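Local structure of transcriptional regulator (GntR family) (Enterococcus faecalis, 3DDV) at residues I48-S54 with Y129-A135; S54-L59 with L125-Y129. The protein probably regulates transcription as a GntR-family member, its UTRA domain likely binding a small effector molecule, as in relatives. One frame throughout, in Å; residues are numbered along the deposited sequence.

In the fold
From the N terminus, strands 8-16 and 34-43 and helix 20-26 precede strand 46-56, whose residues 48-54 enter contact 1 and whose last residues, with the turn up to Leu59, enter contact 2. The chain then runs through helices 65-70 and 72-80, strand 84-95, helix 98-104 and strand 111-121 before returning as strand 126-135. Contact 2 closes the inner loop of 65 residues, and contact 1 the loop around it, so the two nest without crossing and share Ser54 and Tyr129. Together they join the two central strands of a six-stranded antiparallel sheet with order 1-2-3-6-5-4, as in the chorismate lyase-like fold of UTRA domains.

Contact 1: I48-S54 with Y129-A135; sequences ICFEVAS and YVRTQYA
Phe50 and Gln133 form one of the hydrogen-bonded pairs of an antiparallel strand pairing at the middle of the UTRA sheet. The strand axes lie 4.6 Å apart at 166°, and the pairs Val52-Arg131 and Ser54-Tyr129 repeat the double backbone bond. Phe50 N gives to Gln133 O at 2.9 Å. At the far end, Ala135 N bonds to Ile48 O; on its other edge the strand forms a classic beta bulge with strand 34-43, Ile48 and Cys49 both facing Arg41.

The face of Cys49, Glu51 and Ala53 mixes apolar packing with polar contacts. Cys49 CB meets Tyr134 CD1 at 3.5 Å, and its SG lies obliquely to that ring, 5.0 Å from the centroid. Glu51 CG stays anti to the backbone N (chi1 165°), which lays its chain across Val130 CG1, at 3.5 Å from CG. Among the polar contacts, Glu51 OE1 takes a weak bond from Thr132 OG1, whereas OE2 forms a salt bridge to Arg39.

On the other face the Arg131 chain, bent at chi2 and chi3, places its guanidinium between Tyr129 and Val52. One face lies over the rim of the Tyr129 ring; the Tyr129 side chain comes within about 3 Å of a bound magnesium ion. Val52 CG1 covers the opposite face. Glu22 takes up Ser54 OG in a hydrogen bond, and that same OG, near the guanidinium plane, also accepts a weak bond from Arg131 NH2 at 2.7 Å.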
loop_
_atom_site.group_PDB
_atom_site.type_symbol
_atom_site.label_atom_id
_atom_site.label_comp_id
_atom_site.label_asym_id
_atom_site.label_seq_id
_atom_site.Cartn_x
_atom_site.Cartn_y
_atom_site.Cartn_z
ATOM N N ILE B 48 -21.043 -23.671 -6.086
ATOM C CA ILE B 48 -19.887 -22.804 -5.975
ATOM C C ILE B 48 -20.333 -21.371 -5.692
ATOM O O ILE B 48 -19.657 -20.645 -4.986
ATOM C CB ILE B 48 -19.072 -22.797 -7.281
ATOM C CG1 ILE B 48 -18.742 -24.223 -7.742
ATOM C CG2 ILE B 48 -17.775 -22.083 -7.077
ATOM C CD1 ILE B 48 -17.954 -25.094 -6.694
ATOM N N CYS B 49 -21.463 -20.940 -6.238
ATOM C CA CYS B 49 -21.752 -19.516 -6.263
ATOM C C CYS B 49 -23.203 -19.140 -6.522
ATOM O O CYS B 49 -23.986 -19.863 -7.104
ATOM C CB CYS B 49 -20.840 -18.850 -7.305
ATOM S SG CYS B 49 -21.254 -19.168 -9.009
ATOM N N PHE B 50 -23.552 -17.970 -6.055
ATOM C CA PHE B 50 -24.884 -17.398 -6.244
ATOM C C PHE B 50 -24.700 -16.038 -6.872
ATOM O O PHE B 50 -23.913 -15.205 -6.377
ATOM C CB PHE B 50 -25.539 -17.213 -4.896
ATOM C CG PHE B 50 -26.854 -16.548 -4.963
ATOM C CD1 PHE B 50 -27.995 -17.289 -5.132
ATOM C CD2 PHE B 50 -26.958 -15.191 -4.844
ATOM C CE1 PHE B 50 -29.217 -16.699 -5.188
ATOM C CE2 PHE B 50 -28.169 -14.605 -4.918
ATOM C CZ PHE B 50 -29.306 -15.363 -5.086
ATOM N N GLU B 51 -25.423 -15.799 -7.941
ATOM C CA GLU B 51 -25.267 -14.583 -8.704
ATOM C C GLU B 51 -26.610 -13.873 -8.914
ATOM O O GLU B 51 -27.563 -14.474 -9.358
ATOM C CB GLU B 51 -24.633 -14.997 -10.041
ATOM C CG GLU B 51 -24.671 -13.987 -11.173
ATOM C CD GLU B 51 -24.013 -14.505 -12.434
ATOM O OE1 GLU B 51 -22.729 -14.620 -12.408
ATOM O OE2 GLU B 51 -24.768 -14.744 -13.421
ATOM N N VAL B 52 -26.663 -12.592 -8.619
ATOM C CA VAL B 52 -27.783 -11.758 -9.038
ATOM C C VAL B 52 -27.348 -10.966 -10.266
ATOM O O VAL B 52 -26.335 -10.278 -10.244
ATOM C CB VAL B 52 -28.215 -10.743 -7.931
ATOM C CG1 VAL B 52 -29.496 -10.042 -8.327
ATOM C CG2 VAL B 52 -28.385 -11.462 -6.678
ATOM N N ALA B 53 -28.142 -11.006 -11.314
ATOM C CA ALA B 53 -27.811 -10.233 -12.480
ATOM C C ALA B 53 -28.994 -9.351 -12.885
ATOM O O ALA B 53 -30.139 -9.789 -12.907
ATOM C CB ALA B 53 -27.384 -11.147 -13.597
ATOM N N SER B 54 -28.689 -8.099 -13.197
ATOM C CA SER B 54 -29.690 -7.172 -13.665
ATOM C C SER B 54 -29.313 -6.607 -15.037
ATOM O O SER B 54 -28.257 -6.049 -15.202
ATOM C CB SER B 54 -29.904 -6.048 -12.649
ATOM O OG SER B 54 -30.676 -6.490 -11.541
ATOM N N TYR B 129 -25.370 -5.624 -14.544
ATOM C CA TYR B 129 -24.857 -5.355 -13.201
ATOM C C TYR B 129 -24.940 -6.662 -12.456
ATOM O O TYR B 129 -26.002 -7.174 -12.199
ATOM C CB TYR B 129 -25.709 -4.293 -12.518
ATOM C CG TYR B 129 -25.340 -4.046 -11.087
ATOM C CD1 TYR B 129 -24.032 -4.100 -10.677
ATOM C CD2 TYR B 129 -26.298 -3.717 -10.149
ATOM C CE1 TYR B 129 -23.679 -3.858 -9.370
ATOM C CE2 TYR B 129 -25.943 -3.444 -8.828
ATOM C CZ TYR B 129 -24.625 -3.535 -8.455
ATOM O OH TYR B 129 -24.237 -3.314 -7.158
ATOM N N VAL B 130 -23.815 -7.245 -12.149
ATOM C CA VAL B 130 -23.805 -8.645 -11.735
ATOM C C VAL B 130 -23.133 -8.726 -10.394
ATOM O O VAL B 130 -22.112 -8.070 -10.152
ATOM C CB VAL B 130 -23.110 -9.564 -12.806
ATOM C CG1 VAL B 130 -23.215 -11.037 -12.425
ATOM C CG2 VAL B 130 -23.731 -9.302 -14.191
ATOM N N ARG B 131 -23.741 -9.463 -9.485
ATOM C CA ARG B 131 -23.270 -9.443 -8.106
ATOM C C ARG B 131 -23.241 -10.891 -7.699
ATOM O O ARG B 131 -24.300 -11.559 -7.617
ATOM C CB ARG B 131 -24.220 -8.651 -7.236
ATOM C CG ARG B 131 -24.399 -7.211 -7.725
ATOM C CD ARG B 131 -25.806 -6.709 -7.527
ATOM N NE ARG B 131 -26.594 -6.900 -8.717
ATOM C CZ ARG B 131 -27.887 -6.596 -8.807
ATOM N NH1 ARG B 131 -28.568 -6.139 -7.786
ATOM N NH2 ARG B 131 -28.519 -6.790 -9.928
ATOM N N THR B 132 -22.026 -11.381 -7.518
ATOM C CA THR B 132 -21.820 -12.763 -7.311
ATOM C C THR B 132 -21.193 -13.021 -5.966
ATOM O O THR B 132 -20.319 -12.298 -5.524
ATOM C CB THR B 132 -20.940 -13.285 -8.359
ATOM O OG1 THR B 132 -21.579 -13.093 -9.609
ATOM C CG2 THR B 132 -20.691 -14.743 -8.119
ATOM N N GLN B 133 -21.649 -14.090 -5.350
ATOM C CA GLN B 133 -21.212 -14.469 -4.052
ATOM C C GLN B 133 -20.709 -15.938 -4.126
ATOM O O GLN B 133 -21.501 -16.902 -4.367
ATOM C CB GLN B 133 -22.430 -14.308 -3.167
ATOM C CG GLN B 133 -22.149 -13.648 -1.854
ATOM C CD GLN B 133 -23.234 -12.788 -1.378
ATOM O OE1 GLN B 133 -23.839 -12.060 -2.156
ATOM N NE2 GLN B 133 -23.489 -12.831 -0.087
ATOM N N TYR B 134 -19.393 -16.109 -4.007
ATOM C CA TYR B 134 -18.734 -17.437 -4.088
ATOM C C TYR B 134 -18.448 -17.957 -2.682
ATOM O O TYR B 134 -18.000 -17.193 -1.812
ATOM C CB TYR B 134 -17.375 -17.325 -4.768
ATOM C CG TYR B 134 -17.417 -16.794 -6.161
ATOM C CD1 TYR B 134 -17.574 -17.640 -7.239
ATOM C CD2 TYR B 134 -17.234 -15.460 -6.400
ATOM C CE1 TYR B 134 -17.595 -17.148 -8.521
ATOM C CE2 TYR B 134 -17.264 -14.973 -7.643
ATOM C CZ TYR B 134 -17.454 -15.811 -8.713
ATOM O OH TYR B 134 -17.514 -15.269 -9.965
ATOM N N ALA B 135 -18.705 -19.241 -2.454
ATOM C CA ALA B 135 -18.212 -19.937 -1.259
ATOM C C ALA B 135 -16.696 -19.880 -1.218
ATOM O O ALA B 135 -16.062 -20.445 -2.090
ATOM C CB ALA B 135 -18.638 -21.378 -1.293
#

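Contact 2: S54-L59 with L125-Y129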
loop_
_atom_site.group_PDB
_atom_site.type_symbol
_atom_site.label_atom_id
_atom_site.label_comp_id
_atom_site.label_asym_id
_atom_site.label_seq_id
_atom_site.Cartn_x
_atom_site.Cartn_y
_atom_site.Cartn_z
ATOM N N SER B 54 -28.689 -8.099 -13.197
ATOM C CA SER B 54 -29.690 -7.172 -13.665
ATOM C C SER B 54 -29.313 -6.607 -15.037
ATOM O O SER B 54 -28.257 -6.049 -15.202
ATOM C CB SER B 54 -29.904 -6.048 -12.649
ATOM O OG SER B 54 -30.676 -6.490 -11.541
ATOM N N ILE B 55 -30.203 -6.759 -16.010
ATOM C CA ILE B 55 -29.976 -6.338 -17.389
ATOM C C ILE B 55 -31.117 -5.374 -17.772
ATOM O O ILE B 55 -32.249 -5.624 -17.444
ATOM C CB ILE B 55 -30.018 -7.564 -18.321
ATOM C CG1 ILE B 55 -28.962 -8.566 -17.879
ATOM C CG2 ILE B 55 -29.831 -7.161 -19.782
ATOM C CD1 ILE B 55 -29.389 -9.959 -17.964
ATOM N N PRO B 56 -30.802 -4.257 -18.432
ATOM C CA PRO B 56 -31.828 -3.356 -18.896
ATOM C C PRO B 56 -32.826 -4.148 -19.701
ATOM O O PRO B 56 -32.395 -4.916 -20.558
ATOM C CB PRO B 56 -31.053 -2.396 -19.787
ATOM C CG PRO B 56 -29.716 -2.369 -19.193
ATOM C CD PRO B 56 -29.450 -3.759 -18.746
ATOM N N TYR B 57 -34.128 -4.021 -19.421
ATOM C CA TYR B 57 -35.079 -4.903 -20.075
ATOM C C TYR B 57 -35.175 -4.563 -21.548
ATOM O O TYR B 57 -35.499 -5.411 -22.343
ATOM C CB TYR B 57 -36.486 -4.884 -19.432
ATOM C CG TYR B 57 -37.413 -5.963 -19.976
ATOM C CD1 TYR B 57 -36.965 -7.255 -20.075
ATOM C CD2 TYR B 57 -38.726 -5.694 -20.386
ATOM C CE1 TYR B 57 -37.757 -8.276 -20.572
ATOM C CE2 TYR B 57 -39.546 -6.735 -20.888
ATOM C CZ TYR B 57 -39.023 -8.031 -20.970
ATOM O OH TYR B 57 -39.694 -9.149 -21.439
ATOM N N SER B 58 -34.906 -3.323 -21.924
ATOM C CA SER B 58 -35.075 -2.956 -23.314
ATOM C C SER B 58 -34.054 -3.630 -24.215
ATOM O O SER B 58 -34.330 -3.802 -25.366
ATOM C CB SER B 58 -34.911 -1.486 -23.485
ATOM O OG SER B 58 -33.531 -1.245 -23.449
ATOM N N LEU B 59 -32.881 -4.013 -23.724
ATOM C CA LEU B 59 -31.915 -4.714 -24.592
ATOM C C LEU B 59 -32.242 -6.170 -24.795
ATOM O O LEU B 59 -31.526 -6.869 -25.543
ATOM C CB LEU B 59 -30.479 -4.693 -24.022
ATOM C CG LEU B 59 -29.900 -3.326 -23.650
ATOM C CD1 LEU B 59 -28.722 -3.474 -22.656
ATOM C CD2 LEU B 59 -29.538 -2.544 -24.913
ATOM N N LEU B 125 -22.354 2.087 -23.129
ATOM C CA LEU B 125 -23.668 1.748 -22.506
ATOM C C LEU B 125 -23.555 0.511 -21.600
ATOM O O LEU B 125 -23.126 -0.555 -22.064
ATOM C CB LEU B 125 -24.701 1.425 -23.587
ATOM C CG LEU B 125 -26.157 1.136 -23.173
ATOM C CD1 LEU B 125 -26.834 2.401 -22.708
ATOM C CD2 LEU B 125 -26.951 0.423 -24.339
ATOM N N PRO B 126 -23.923 0.651 -20.310
ATOM C CA PRO B 126 -24.034 -0.507 -19.420
ATOM C C PRO B 126 -25.026 -1.537 -19.925
ATOM O O PRO B 126 -26.104 -1.178 -20.414
ATOM C CB PRO B 126 -24.575 0.087 -18.129
ATOM C CG PRO B 126 -24.290 1.570 -18.205
ATOM C CD PRO B 126 -24.217 1.929 -19.638
ATOM N N PHE B 127 -24.693 -2.810 -19.789
ATOM C CA PHE B 127 -25.662 -3.812 -20.102
ATOM C C PHE B 127 -25.809 -4.884 -19.038
ATOM O O PHE B 127 -26.582 -5.807 -19.209
ATOM C CB PHE B 127 -25.367 -4.397 -21.483
ATOM C CG PHE B 127 -24.174 -5.274 -21.531
ATOM C CD1 PHE B 127 -24.286 -6.622 -21.231
ATOM C CD2 PHE B 127 -22.936 -4.772 -21.908
ATOM C CE1 PHE B 127 -23.173 -7.457 -21.282
ATOM C CE2 PHE B 127 -21.826 -5.589 -21.959
ATOM C CZ PHE B 127 -21.927 -6.941 -21.641
ATOM N N GLU B 128 -25.141 -4.747 -17.916
ATOM C CA GLU B 128 -25.091 -5.824 -16.967
ATOM C C GLU B 128 -24.677 -5.257 -15.615
ATOM O O GLU B 128 -23.719 -4.475 -15.542
ATOM C CB GLU B 128 -24.019 -6.775 -17.446
ATOM C CG GLU B 128 -24.320 -8.157 -17.202
ATOM C CD GLU B 128 -23.179 -9.146 -17.587
ATOM O OE1 GLU B 128 -21.935 -8.793 -17.573
ATOM O OE2 GLU B 128 -23.594 -10.321 -17.836
ATOM N N TYR B 129 -25.370 -5.624 -14.544
ATOM C CA TYR B 129 -24.857 -5.355 -13.201
ATOM C C TYR B 129 -24.940 -6.662 -12.456
ATOM O O TYR B 129 -26.002 -7.174 -12.199
ATOM C CB TYR B 129 -25.709 -4.293 -12.518
ATOM C CG TYR B 129 -25.340 -4.046 -11.087
ATOM C CD1 TYR B 129 -24.032 -4.100 -10.677
ATOM C CD2 TYR B 129 -26.298 -3.717 -10.149
ATOM C CE1 TYR B 129 -23.679 -3.858 -9.370
ATOM C CE2 TYR B 129 -25.943 -3.444 -8.828
ATOM C CZ TYR B 129 -24.625 -3.535 -8.455
ATOM O OH TYR B 129 -24.237 -3.314 -7.158
#
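Leu59 reaches back from the turn after strand 46-56 to pack on Leu125 and Phe127, closing the end of the antiparallel strand pair. Its CB is directed at the opposing segment, and with CG anti to the carbonyl carbon (chi1 -53°) the chain continues that way until CG splits it into two methyls. Leu59 CD1 lies 3.7 Å from Phe127 CB, the two side chains crossing at about a right angle, and Leu59 CD1 is also 4.1 Å from Pro126 O. CD2, the other branch, meets Leu125 CD2 at 4.0 Å as the two leucines slide past each other in opposite directions.

The strands themselves still run at 161° here, but backbone bonding across the contact stops at Ser54 and Tyr129. Pro56 has no N-H to offer; instead its CD rests 3.6 Å from Phe127 O. Ile55 CG2 comes to the same oxygen, also at 3.6 Å. Phe127 and Glu128 bond by backbone to Ser119 on strand 111-121, and the Phe127 ring stacks on Phe121, turned off from strand 46-56. Glu128 points away from its CB onward, its OE1 hydrogen-bonded to Tyr73 OH and Ser119 OG.

Beyond the last backbone pair, then, cohesion rests on van der Waals contacts of methyl, methylene and proline-ring carbons, with one another and with the Phe127 carbonyl oxygen, which lack the directionality of hydrogen bonds.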